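Local coordinates for flagellar hook associated protein type 3 FlgL (PDB 5YTI), which probably serves as a structural component of the bacterial flagellum, as a hook-associated member of the flagellin family, at residues L87-L90 / R91-Q94. Sequence-based numbering, arbitrary orientation.
Sequences LHRL and REIQ
R89 meets both I93, one helical turn on, and E92, three residues along, within the long helix 49-96. From CB the R89 chain runs to CG anti to its own N (chi1 176°) and then bends at chi2 (55°), which carries the guanidinium onward to the following turn, over I93. CD lies near the carboxylate of E92, 3.4 Å from OE1. R89 crosses I93 at about a right angle, with NE near CG1 and CD1, and CZ comes to 3.7 Å from I93 CG1, a methylene that sits over the centre of one guanidinium face. NH1 packs on E92 CB at 3.5 Å. It also makes a long salt bridge to E92 OE1 at 3.9 Å. With the two planes 86° apart, guanidinium and carboxylate do not form a coplanar, two-pronged pair. NH2 instead belongs to a salt bridge with E113 of helix 104-125, whose L117 also touches R89, L90 and I93.

These are i to i+3 (E92) and i to i+4 (I93) side-chain contacts along one helix, in the N-terminal helical region of the flagellin family. The backbone is alpha-helical: I93 N donates to R89 O at 2.8 Å, and Q94 N donates to L90 O at 2.9 Å. The bond from R91 N to L87 O is weak. Elsewhere around the helix, R91 pairs with D332 and Q94 bonds to N324, both on helix 316-374, while R91 also packs on F219 of the second subunit.

The chemistry implies a divided role for R89: its flat face is used for apolar packing on I93, whereas its charge is probably balanced mainly by E113 on the adjoining helix 104-125, with a weaker contribution from E92.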
loop_
_atom_site.group_PDB
_atom_site.type_symbol
_atom_site.label_atom_id
_atom_site.label_comp_id
_atom_site.label_asym_id
_atom_site.label_seq_id
_atom_site.Cartn_x
_atom_site.Cartn_y
_atom_site.Cartn_z
ATOM N N LEU A 87 -13.378 -12.431 0.073
ATOM C CA LEU A 87 -12.067 -12.494 -0.526
ATOM C C LEU A 87 -11.526 -13.861 -0.446
ATOM O O LEU A 87 -10.721 -14.228 -1.281
ATOM C CB LEU A 87 -11.120 -11.562 0.185
ATOM C CG LEU A 87 -11.406 -10.104 -0.183
ATOM C CD1 LEU A 87 -10.898 -9.134 0.882
ATOM C CD2 LEU A 87 -10.793 -9.808 -1.550
ATOM N N HIS A 88 -11.931 -14.624 0.563
ATOM C CA HIS A 88 -11.401 -15.987 0.736
ATOM C C HIS A 88 -11.809 -16.875 -0.427
ATOM O O HIS A 88 -11.072 -17.773 -0.856
ATOM C CB HIS A 88 -11.861 -16.616 2.062
ATOM C CG HIS A 88 -10.895 -16.404 3.188
ATOM N ND1 HIS A 88 -11.293 -16.290 4.502
ATOM C CD2 HIS A 88 -9.546 -16.248 3.187
ATOM C CE1 HIS A 88 -10.232 -16.096 5.266
ATOM N NE2 HIS A 88 -9.162 -16.053 4.492
ATOM N N ARG A 89 -12.997 -16.569 -0.930
ATOM C CA ARG A 89 -13.623 -17.280 -2.012
ATOM C C ARG A 89 -13.025 -16.741 -3.295
ATOM O O ARG A 89 -12.624 -17.529 -4.154
ATOM C CB ARG A 89 -15.162 -17.107 -1.967
ATOM C CG ARG A 89 -15.970 -17.722 -3.121
ATOM C CD ARG A 89 -15.721 -19.223 -3.356
ATOM N NE ARG A 89 -16.282 -19.654 -4.646
ATOM C CZ ARG A 89 -15.777 -20.622 -5.423
ATOM N NH1 ARG A 89 -14.712 -21.313 -5.052
ATOM N NH2 ARG A 89 -16.342 -20.913 -6.584
ATOM N N LEU A 90 -12.921 -15.421 -3.430
ATOM C CA LEU A 90 -12.223 -14.873 -4.588
ATOM C C LEU A 90 -10.833 -15.506 -4.728
ATOM O O LEU A 90 -10.290 -15.611 -5.828
ATOM C CB LEU A 90 -12.123 -13.350 -4.499
ATOM C CG LEU A 90 -13.440 -12.612 -4.786
ATOM C CD1 LEU A 90 -13.429 -11.216 -4.204
ATOM C CD2 LEU A 90 -13.735 -12.575 -6.280
ATOM N N ARG A 91 -10.246 -15.942 -3.623
ATOM C CA ARG A 91 -8.918 -16.521 -3.688
ATOM C C ARG A 91 -8.999 -17.964 -4.176
ATOM O O ARG A 91 -8.152 -18.412 -4.943
ATOM C CB ARG A 91 -8.227 -16.432 -2.329
ATOM C CG ARG A 91 -7.082 -17.394 -2.246
ATOM C CD ARG A 91 -6.055 -17.053 -1.204
ATOM N NE ARG A 91 -4.996 -18.056 -1.305
ATOM C CZ ARG A 91 -3.784 -17.903 -0.802
ATOM N NH1 ARG A 91 -3.484 -16.794 -0.125
ATOM N NH2 ARG A 91 -2.883 -18.856 -0.964
ATOM N N GLU A 92 -10.012 -18.689 -3.709
ATOM C CA GLU A 92 -10.296 -20.045 -4.206
ATOM C C GLU A 92 -10.468 -19.938 -5.714
ATOM O O GLU A 92 -9.724 -20.563 -6.475
ATOM C CB GLU A 92 -11.560 -20.652 -3.572
ATOM C CG GLU A 92 -11.455 -21.070 -2.099
ATOM C CD GLU A 92 -12.715 -21.710 -1.512
ATOM O OE1 GLU A 92 -13.780 -21.065 -1.295
ATOM O OE2 GLU A 92 -12.622 -22.902 -1.212
ATOM N N ILE A 93 -11.405 -19.091 -6.141
ATOM C CA ILE A 93 -11.612 -18.781 -7.568
ATOM C C ILE A 93 -10.315 -18.451 -8.325
ATOM O O ILE A 93 -10.046 -19.071 -9.338
ATOM C CB ILE A 93 -12.625 -17.628 -7.790
ATOM C CG1 ILE A 93 -14.029 -18.079 -7.428
ATOM C CG2 ILE A 93 -12.614 -17.172 -9.245
ATOM C CD1 ILE A 93 -15.104 -17.009 -7.544
ATOM N N GLN A 94 -9.514 -17.496 -7.846
ATOM C CA GLN A 94 -8.302 -17.128 -8.590
ATOM C C GLN A 94 -7.390 -18.306 -8.786
ATOM O O GLN A 94 -6.707 -18.365 -9.803
ATOM C CB GLN A 94 -7.502 -15.980 -7.949
ATOM C CG GLN A 94 -6.317 -15.444 -8.781
ATOM C CD GLN A 94 -6.597 -15.329 -10.277
ATOM O OE1 GLN A 94 -7.671 -14.926 -10.710
ATOM N NE2 GLN A 94 -5.617 -15.682 -11.068
#